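Local atomic coordinates of benzoate transport porin BenP (Acinetobacter baumannii AB307-0294, PDB entry 5DL8), a protein that probably forms a beta-barrel pore of the OprD family in the outer membrane, with benzoate as its likely substrate, and binds calcium ions. Residues 63-68 / 72-77; 98-103 / 107-112; 346-351 / 356-361. All blocks are in the same frame, centred on the assembly; numbering follows the deposited sequence.

Contact 1 of 3, residues 63-68 / 72-77; sequences HDTPLV and KPITIG
His-63 pairs with Ile-76 through two antiparallel backbone bonds: His-63 N donates to Ile-76 O at 2.7 Å, and Ile-76 N donates back to His-63 O at 2.9 Å. His-63 O also receives a CA-H...O contact from Thr-75. Asp-64, in the non-hydrogen-bonded pair with Thr-75, sets its carboxylate against the proline ring, OD1 lying 3.4 Å from Pro-73 CG. At Thr-65 both donors turn to one acceptor. Thr-65 N reaches Ile-74 O at 3.1 Å in the carbonyl plane, while Thr-65 OG1 comes to the same oxygen at 2.9 Å from above that plane. With chi1 at 76°, OG1 sits between the backbone N and the carbonyl carbon, and CG2 points to Ile-76 CG1, the two side chains crossing at about a right angle. OG1 accepts from Leu-67 N, an ST turn that carries the chain round its corner at Pro-66. Beyond it Leu-67 O accepts from Ile-74 N at 2.8 Å, and Leu-67 CD2 lies against Ile-74 CD1, both side chains pointing the same way. Val-68 faces Pro-73, two residues out of the earlier register: a beta bulge. Strands 67-69 and 72-87 form a hairpin of the beta-barrel; Ile-74 and Ile-76 also touch Leu-121 of strand 107-123. Since proline has no N-H to offer, Pro-73 suits a non-hydrogen-bonded position, and the Thr-65 hydroxyl adds a side-chain bond where the ladder is interrupted.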
loop_
_atom_site.group_PDB
_atom_site.type_symbol
_atom_site.label_atom_id
_atom_site.label_comp_id
_atom_site.label_asym_id
_atom_site.label_seq_id
_atom_site.Cartn_x
_atom_site.Cartn_y
_atom_site.Cartn_z
ATOM N N HIS A 63 1.525 -1.138 -29.057
ATOM C CA HIS A 63 1.376 -1.093 -30.492
ATOM C C HIS A 63 2.644 -1.536 -31.145
ATOM O O HIS A 63 3.693 -1.020 -30.856
ATOM C CB HIS A 63 1.089 0.309 -30.956
ATOM C CG HIS A 63 -0.347 0.709 -30.883
ATOM N ND1 HIS A 63 -0.959 1.125 -29.700
ATOM C CD2 HIS A 63 -1.271 0.844 -31.867
ATOM C CE1 HIS A 63 -2.209 1.460 -29.961
ATOM N NE2 HIS A 63 -2.417 1.302 -31.267
ATOM N N ASP A 64 2.481 -2.488 -32.051
ATOM C CA ASP A 64 3.503 -2.909 -33.031
ATOM C C ASP A 64 4.043 -1.729 -33.898
ATOM O O ASP A 64 3.294 -1.164 -34.666
ATOM C CB ASP A 64 2.949 -4.017 -34.014
ATOM C CG ASP A 64 2.828 -5.436 -33.369
ATOM O OD1 ASP A 64 3.127 -5.668 -32.203
ATOM O OD2 ASP A 64 2.431 -6.357 -34.080
ATOM N N THR A 65 5.325 -1.383 -33.756
ATOM C CA THR A 65 6.038 -0.537 -34.739
ATOM C C THR A 65 6.487 -1.391 -35.901
ATOM O O THR A 65 6.460 -2.646 -35.835
ATOM C CB THR A 65 7.264 0.209 -34.155
ATOM O OG1 THR A 65 8.372 -0.669 -33.993
ATOM C CG2 THR A 65 6.898 0.829 -32.795
ATOM N N PRO A 66 6.893 -0.730 -36.983
ATOM C CA PRO A 66 7.442 -1.557 -38.067
ATOM C C PRO A 66 8.825 -2.249 -37.853
ATOM O O PRO A 66 9.195 -3.088 -38.691
ATOM C CB PRO A 66 7.452 -0.584 -39.277
ATOM C CG PRO A 66 6.435 0.449 -38.962
ATOM C CD PRO A 66 6.505 0.620 -37.453
ATOM N N LEU A 67 9.567 -1.924 -36.779
ATOM C CA LEU A 67 10.842 -2.672 -36.412
ATOM C C LEU A 67 10.662 -4.015 -35.729
ATOM O O LEU A 67 10.186 -4.069 -34.576
ATOM C CB LEU A 67 11.702 -1.887 -35.436
ATOM C CG LEU A 67 12.834 -0.998 -35.941
ATOM C CD1 LEU A 67 12.556 0.452 -35.546
ATOM C CD2 LEU A 67 14.179 -1.528 -35.398
ATOM N N VAL A 68 11.037 -5.083 -36.425
ATOM C CA VAL A 68 10.995 -6.419 -35.900
ATOM C C VAL A 68 12.469 -6.890 -35.805
ATOM O O VAL A 68 13.219 -6.766 -36.783
ATOM C CB VAL A 68 10.102 -7.348 -36.793
ATOM C CG1 VAL A 68 10.220 -8.825 -36.368
ATOM C CG2 VAL A 68 8.649 -6.874 -36.857
ATOM N N LYS A 72 10.507 -10.581 -33.149
ATOM C CA LYS A 72 9.724 -9.794 -32.163
ATOM C C LYS A 72 9.658 -8.296 -32.478
ATOM O O LYS A 72 10.708 -7.648 -32.649
ATOM C CB LYS A 72 10.333 -9.877 -30.731
ATOM C CG LYS A 72 10.881 -11.204 -30.318
ATOM C CD LYS A 72 9.708 -12.117 -30.026
ATOM C CE LYS A 72 10.205 -13.542 -29.824
ATOM N NZ LYS A 72 9.006 -14.313 -29.403
ATOM N N PRO A 73 8.439 -7.722 -32.466
ATOM C CA PRO A 73 8.370 -6.293 -32.723
ATOM C C PRO A 73 8.848 -5.422 -31.565
ATOM O O PRO A 73 8.720 -5.786 -30.381
ATOM C CB PRO A 73 6.871 -6.060 -33.005
ATOM C CG PRO A 73 6.153 -7.230 -32.414
ATOM C CD PRO A 73 7.110 -8.367 -32.548
ATOM N N ILE A 74 9.438 -4.288 -31.898
ATOM C CA ILE A 74 9.544 -3.191 -30.920
ATOM C C ILE A 74 8.159 -2.589 -30.820
ATOM O O ILE A 74 7.477 -2.454 -31.849
ATOM C CB ILE A 74 10.624 -2.127 -31.295
ATOM C CG1 ILE A 74 11.998 -2.590 -30.796
ATOM C CG2 ILE A 74 10.339 -0.763 -30.647
ATOM C CD1 ILE A 74 13.184 -2.029 -31.591
ATOM N N THR A 75 7.739 -2.234 -29.604
ATOM C CA THR A 75 6.329 -1.806 -29.311
ATOM C C THR A 75 6.313 -0.489 -28.551
ATOM O O THR A 75 7.242 -0.204 -27.820
ATOM C CB THR A 75 5.476 -2.861 -28.537
ATOM O OG1 THR A 75 6.101 -3.159 -27.277
ATOM C CG2 THR A 75 5.348 -4.151 -29.306
ATOM N N ILE A 76 5.285 0.335 -28.807
ATOM C CA ILE A 76 5.065 1.617 -28.095
ATOM C C ILE A 76 3.642 1.673 -27.501
ATOM O O ILE A 76 2.690 1.134 -28.078
ATOM C CB ILE A 76 5.256 2.889 -28.972
ATOM C CG1 ILE A 76 4.581 2.703 -30.355
ATOM C CG2 ILE A 76 6.729 3.228 -29.115
ATOM C CD1 ILE A 76 3.989 3.968 -30.953
ATOM N N GLY A 77 3.523 2.306 -26.347
ATOM C CA GLY A 77 2.223 2.698 -25.838
ATOM C C GLY A 77 2.315 3.883 -24.931
ATOM O O GLY A 77 3.357 4.482 -24.748
#

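Contact 2 of 3, residues 98-103 / 107-112; sequences VLPFNK and SQASDY
Pro-100 O is gripped from two directions. Ala-109 N donates to it at 3.0 Å along an almost straight N-H...O line (176°), although the nitrogen stands well above the carbonyl plane. A water lies 2.8 Å from the same oxygen, to which it may donate, and accepts from Gln-108 NE2 at 3.2 Å, bridging the backbone of one segment to the amide of the other. The opposite end of that amide, Gln-108 OE1, accepts from Lys-92 N, which helps fix its rotation. Farther along, Asn-102 and Ser-107 form an antiparallel hydrogen-bonded pair: Asn-102 N donates to Ser-107 O at 2.8 Å, and Ser-107 N donates back to Asn-102 O. Between these bonds Phe-101 faces Gln-108 in a non-hydrogen-bonded pair. With its CG anti to the backbone N (chi1 179°), the Phe-101 ring reaches the opposing backbone, bringing CD1 to 3.5 Å from Ser-107 O.

Apolar packing extends the contact past the short ladder. Pro-100 CB meets Ala-109 CB, and Pro-100 CD rests over one face of the Tyr-112 ring, 3.6 Å from its centroid, as a CH-pi contact. Leu-99 crosses that ring at about a right angle, its CD2 3.7 Å from Tyr-112 CE1. Tyr-112 OH is held by Arg-178 O and Leu-148 N.

Strands 101-102 and 107-123 form a hairpin, and strand 107-123 also pairs with strand 72-87, whose Arg-87 bonds through its guanidinium to Gln-108 O and Ala-109 O; Leu-99 and Val-98 touch Ser-49 of strand 47-65.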
loop_
_atom_site.group_PDB
_atom_site.type_symbol
_atom_site.label_atom_id
_atom_site.label_comp_id
_atom_site.label_asym_id
_atom_site.label_seq_id
_atom_site.Cartn_x
_atom_site.Cartn_y
_atom_site.Cartn_z
ATOM N N VAL A 98 -5.934 12.422 4.495
ATOM C CA VAL A 98 -6.766 11.997 3.375
ATOM C C VAL A 98 -6.666 12.961 2.252
ATOM O O VAL A 98 -6.524 12.568 1.053
ATOM C CB VAL A 98 -8.283 11.850 3.757
ATOM C CG1 VAL A 98 -9.053 11.250 2.587
ATOM C CG2 VAL A 98 -8.397 10.898 4.950
ATOM N N LEU A 99 -6.839 14.231 2.631
ATOM C CA LEU A 99 -6.854 15.333 1.690
ATOM C C LEU A 99 -5.703 16.222 2.067
ATOM O O LEU A 99 -5.243 16.170 3.184
ATOM C CB LEU A 99 -8.177 16.201 1.739
ATOM C CG LEU A 99 -9.520 15.434 1.800
ATOM C CD1 LEU A 99 -10.725 16.408 2.151
ATOM C CD2 LEU A 99 -9.847 14.604 0.550
ATOM N N PRO A 100 -5.243 17.062 1.142
ATOM C CA PRO A 100 -4.146 17.936 1.538
ATOM C C PRO A 100 -4.567 18.807 2.726
ATOM O O PRO A 100 -5.832 19.053 2.911
ATOM C CB PRO A 100 -3.964 18.859 0.308
ATOM C CG PRO A 100 -4.563 18.109 -0.828
ATOM C CD PRO A 100 -5.626 17.234 -0.253
ATOM N N PHE A 101 -3.568 19.345 3.393
ATOM C CA PHE A 101 -3.773 20.232 4.463
ATOM C C PHE A 101 -2.826 21.404 4.346
ATOM O O PHE A 101 -1.622 21.248 4.186
ATOM C CB PHE A 101 -3.570 19.509 5.781
ATOM C CG PHE A 101 -3.737 20.397 7.028
ATOM C CD1 PHE A 101 -5.025 20.828 7.416
ATOM C CD2 PHE A 101 -2.616 20.706 7.866
ATOM C CE1 PHE A 101 -5.182 21.610 8.567
ATOM C CE2 PHE A 101 -2.785 21.491 9.024
ATOM C CZ PHE A 101 -4.068 21.921 9.376
ATOM N N ASN A 102 -3.344 22.597 4.350
ATOM C CA ASN A 102 -2.404 23.743 4.310
ATOM C C ASN A 102 -2.016 24.045 5.787
ATOM O O ASN A 102 -2.872 24.496 6.637
ATOM C CB ASN A 102 -3.082 24.891 3.589
ATOM C CG ASN A 102 -2.177 26.145 3.435
ATOM O OD1 ASN A 102 -1.145 26.257 4.020
ATOM N ND2 ASN A 102 -2.664 27.103 2.681
ATOM N N LYS A 103 -0.772 23.770 6.101
ATOM C CA LYS A 103 -0.235 23.926 7.461
ATOM C C LYS A 103 -0.033 25.321 7.972
ATOM O O LYS A 103 0.148 25.501 9.167
ATOM C CB LYS A 103 1.176 23.387 7.600
ATOM C CG LYS A 103 1.508 21.999 7.118
ATOM C CD LYS A 103 3.013 21.803 7.536
ATOM C CE LYS A 103 3.101 21.384 9.003
ATOM N NZ LYS A 103 2.616 19.952 8.975
ATOM N N SER A 107 -5.829 24.938 7.224
ATOM C CA SER A 107 -7.023 24.651 6.499
ATOM C C SER A 107 -6.944 23.355 5.662
ATOM O O SER A 107 -6.005 23.117 4.956
ATOM C CB SER A 107 -7.477 25.867 5.678
ATOM O OG SER A 107 -8.692 25.632 4.932
ATOM N N GLN A 108 -7.940 22.497 5.800
ATOM C CA GLN A 108 -8.055 21.314 4.916
ATOM C C GLN A 108 -8.421 21.811 3.556
ATOM O O GLN A 108 -9.209 22.730 3.465
ATOM C CB GLN A 108 -9.185 20.420 5.398
ATOM C CG GLN A 108 -9.000 19.856 6.805
ATOM C CD GLN A 108 -9.987 18.772 7.092
ATOM O OE1 GLN A 108 -11.102 18.984 7.761
ATOM N NE2 GLN A 108 -9.656 17.571 6.532
ATOM N N ALA A 109 -7.851 21.249 2.504
ATOM C CA ALA A 109 -8.146 21.727 1.125
ATOM C C ALA A 109 -9.641 21.536 0.812
ATOM O O ALA A 109 -10.280 20.556 1.287
ATOM C CB ALA A 109 -7.396 20.847 0.132
ATOM N N SER A 110 -10.192 22.406 -0.004
ATOM C CA SER A 110 -11.627 22.223 -0.324
ATOM C C SER A 110 -11.816 21.259 -1.486
ATOM O O SER A 110 -12.876 20.701 -1.637
ATOM C CB SER A 110 -12.347 23.589 -0.469
ATOM O OG SER A 110 -11.695 24.245 -1.464
ATOM N N ASP A 111 -10.745 21.009 -2.248
ATOM C CA ASP A 111 -10.717 20.053 -3.394
ATOM C C ASP A 111 -9.230 19.745 -3.798
ATOM O O ASP A 111 -8.321 20.443 -3.368
ATOM C CB ASP A 111 -11.599 20.545 -4.558
ATOM C CG ASP A 111 -11.023 21.692 -5.352
ATOM O OD1 ASP A 111 -10.121 22.362 -4.927
ATOM O OD2 ASP A 111 -11.406 21.944 -6.486
ATOM N N TYR A 112 -8.962 18.662 -4.510
ATOM C CA TYR A 112 -7.612 18.465 -5.056
ATOM C C TYR A 112 -7.705 17.571 -6.279
ATOM O O TYR A 112 -8.649 16.793 -6.406
ATOM C CB TYR A 112 -6.605 17.931 -4.031
ATOM C CG TYR A 112 -6.661 16.474 -3.608
ATOM C CD1 TYR A 112 -7.824 15.936 -3.088
ATOM C CD2 TYR A 112 -5.447 15.687 -3.524
ATOM C CE1 TYR A 112 -7.890 14.691 -2.572
ATOM C CE2 TYR A 112 -5.502 14.342 -3.062
ATOM C CZ TYR A 112 -6.713 13.852 -2.562
ATOM O OH TYR A 112 -6.798 12.546 -2.081
HETATM O O HOH W 1 -6.857 17.639 5.069
#

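Contact 3 of 3, residues 346-351 / 356-361; sequences HDFKAA and NHETES
Phe-348 and Asn-356 meet through both backbone and side chain. Asn-356 N donates to Phe-348 O at 2.9 Å, nearly along the C=O axis. The Phe-348 ring, with chi1 at 63° placing CG between the backbone N and the carbonyl carbon, reaches over the opposing strand. Asn-356 CB lies over one face of that ring, 4.0 Å from its centroid, in a CH-pi contact; the amide crosses obliquely, its plane 42° from that of the ring, and brings ND2 to 3.5 Å from Phe-348 CE2. This is the end of a beta hairpin formed by strands 336-349 and 355-368 of the barrel, where the first strand turns a corner at Asp-347 and its pairing becomes loose. Asn-356 OD1 accepts from His-390 N, beside the calcium site of Val-388, Gly-391 and Asp-393; the ion itself is about 7 Å from the Asn-356 side chain.

The Glu-358 side chain lies at about a right angle to that of Phe-348, the carboxylate plane 44° from the ring and Glu-358 CD 3.5 Å from Phe-348 CZ. The carboxylate is held by different partners at its two oxygens, OE1 in a salt bridge with Lys-315 and OE2 in a hydrogen bond with Tyr-386.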
loop_
_atom_site.group_PDB
_atom_site.type_symbol
_atom_site.label_atom_id
_atom_site.label_comp_id
_atom_site.label_asym_id
_atom_site.label_seq_id
_atom_site.Cartn_x
_atom_site.Cartn_y
_atom_site.Cartn_z
ATOM N N HIS A 346 3.994 -5.530 22.367
ATOM C CA HIS A 346 4.642 -5.218 23.671
ATOM C C HIS A 346 6.135 -5.204 23.516
ATOM O O HIS A 346 6.623 -5.359 22.358
ATOM C CB HIS A 346 4.198 -6.228 24.762
ATOM C CG HIS A 346 4.766 -7.601 24.576
ATOM N ND1 HIS A 346 5.292 -8.332 25.604
ATOM C CD2 HIS A 346 4.904 -8.364 23.477
ATOM C CE1 HIS A 346 5.703 -9.493 25.150
ATOM N NE2 HIS A 346 5.498 -9.525 23.859
ATOM N N ASP A 347 6.841 -5.070 24.637
ATOM C CA ASP A 347 8.317 -5.010 24.668
ATOM C C ASP A 347 8.998 -3.797 23.953
ATOM O O ASP A 347 10.229 -3.776 23.779
ATOM C CB ASP A 347 9.004 -6.348 24.193
ATOM C CG ASP A 347 9.074 -7.403 25.290
ATOM O OD1 ASP A 347 8.560 -7.174 26.417
ATOM O OD2 ASP A 347 9.600 -8.486 24.997
ATOM N N PHE A 348 8.179 -2.813 23.608
ATOM C CA PHE A 348 8.665 -1.506 23.213
ATOM C C PHE A 348 8.500 -0.528 24.419
ATOM O O PHE A 348 7.718 -0.755 25.341
ATOM C CB PHE A 348 8.004 -0.954 21.934
ATOM C CG PHE A 348 6.510 -0.722 22.044
ATOM C CD1 PHE A 348 5.611 -1.811 22.030
ATOM C CD2 PHE A 348 5.996 0.583 22.164
ATOM C CE1 PHE A 348 4.209 -1.584 22.125
ATOM C CE2 PHE A 348 4.622 0.812 22.272
ATOM C CZ PHE A 348 3.716 -0.304 22.248
ATOM N N LYS A 349 9.219 0.578 24.334
ATOM C CA LYS A 349 9.193 1.667 25.346
ATOM C C LYS A 349 8.512 2.851 24.793
ATOM O O LYS A 349 8.644 3.132 23.590
ATOM C CB LYS A 349 10.631 2.080 25.718
ATOM C CG LYS A 349 11.324 0.984 26.492
ATOM C CD LYS A 349 12.805 1.183 26.778
ATOM C CE LYS A 349 13.464 -0.121 27.292
ATOM N NZ LYS A 349 12.528 -0.841 28.237
ATOM N N ALA A 350 7.767 3.515 25.654
ATOM C CA ALA A 350 7.350 4.914 25.422
ATOM C C ALA A 350 8.505 5.918 25.501
ATOM O O ALA A 350 9.570 5.604 26.028
ATOM C CB ALA A 350 6.292 5.336 26.459
ATOM N N ALA A 351 8.242 7.125 25.018
ATOM C CA ALA A 351 9.184 8.288 25.139
ATOM C C ALA A 351 9.777 8.500 26.545
ATOM O O ALA A 351 10.994 8.568 26.685
ATOM C CB ALA A 351 8.504 9.551 24.615
ATOM N N ASN A 356 5.741 -0.339 27.399
ATOM C CA ASN A 356 4.464 -0.064 26.789
ATOM C C ASN A 356 3.865 -1.290 26.143
ATOM O O ASN A 356 4.543 -2.226 25.845
ATOM C CB ASN A 356 4.649 1.110 25.788
ATOM C CG ASN A 356 3.438 1.965 25.625
ATOM O OD1 ASN A 356 2.418 1.707 26.193
ATOM N ND2 ASN A 356 3.547 2.986 24.800
ATOM N N HIS A 357 2.554 -1.222 25.863
ATOM C CA HIS A 357 1.884 -2.230 25.111
ATOM C C HIS A 357 0.702 -1.655 24.412
ATOM O O HIS A 357 0.110 -0.635 24.875
ATOM C CB HIS A 357 1.569 -3.463 26.030
ATOM C CG HIS A 357 0.614 -3.224 27.176
ATOM N ND1 HIS A 357 -0.762 -3.181 27.027
ATOM C CD2 HIS A 357 0.828 -3.105 28.505
ATOM C CE1 HIS A 357 -1.349 -2.990 28.199
ATOM N NE2 HIS A 357 -0.404 -2.968 29.113
ATOM N N GLU A 358 0.282 -2.288 23.303
ATOM C CA GLU A 358 -0.843 -1.689 22.542
ATOM C C GLU A 358 -1.626 -2.751 21.786
ATOM O O GLU A 358 -1.104 -3.841 21.536
ATOM C CB GLU A 358 -0.307 -0.611 21.575
ATOM C CG GLU A 358 0.611 -1.248 20.552
ATOM C CD GLU A 358 1.413 -0.295 19.672
ATOM O OE1 GLU A 358 2.210 -0.829 18.789
ATOM O OE2 GLU A 358 1.231 0.966 19.833
ATOM N N THR A 359 -2.859 -2.451 21.453
ATOM C CA THR A 359 -3.723 -3.353 20.725
ATOM C C THR A 359 -4.393 -2.639 19.605
ATOM O O THR A 359 -4.726 -1.449 19.730
ATOM C CB THR A 359 -4.833 -4.067 21.613
ATOM O OG1 THR A 359 -5.709 -3.100 22.209
ATOM C CG2 THR A 359 -4.247 -4.907 22.677
ATOM N N GLU A 360 -4.656 -3.333 18.511
ATOM C CA GLU A 360 -5.461 -2.749 17.402
ATOM C C GLU A 360 -6.410 -3.814 16.857
ATOM O O GLU A 360 -5.973 -4.909 16.521
ATOM C CB GLU A 360 -4.591 -2.280 16.262
ATOM C CG GLU A 360 -5.392 -1.488 15.170
ATOM C CD GLU A 360 -4.586 -1.080 13.930
ATOM O OE1 GLU A 360 -3.560 -0.350 14.076
ATOM O OE2 GLU A 360 -4.996 -1.487 12.813
ATOM N N SER A 361 -7.696 -3.508 16.823
ATOM C CA SER A 361 -8.709 -4.352 16.192
ATOM C C SER A 361 -9.196 -3.655 14.909
ATOM O O SER A 361 -9.174 -2.443 14.814
ATOM C CB SER A 361 -9.830 -4.730 17.210
ATOM O OG SER A 361 -10.473 -3.566 17.653
#

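From the N terminus, contact 1 comes first and closes the short turn between residues 68 and 72, joining strands 47-65 and 67-69 to strand 72-87. After strand 72-87 and a connecting loop the chain reaches contact 2, which closes another short loop, between 103 and 107, and leads into strand 107-123. That strand neighbours strand 72-87 in the barrel and so links contacts 1 and 2, whose centres are about 43 Å apart. Much later, contact 3 closes the turn between 351 and 356, tying strand 336-349 to strand 355-368, across the chain's centre from contact 1. All three join antiparallel strands adjacent in sequence; the loops follow in series, neither nesting nor crossing.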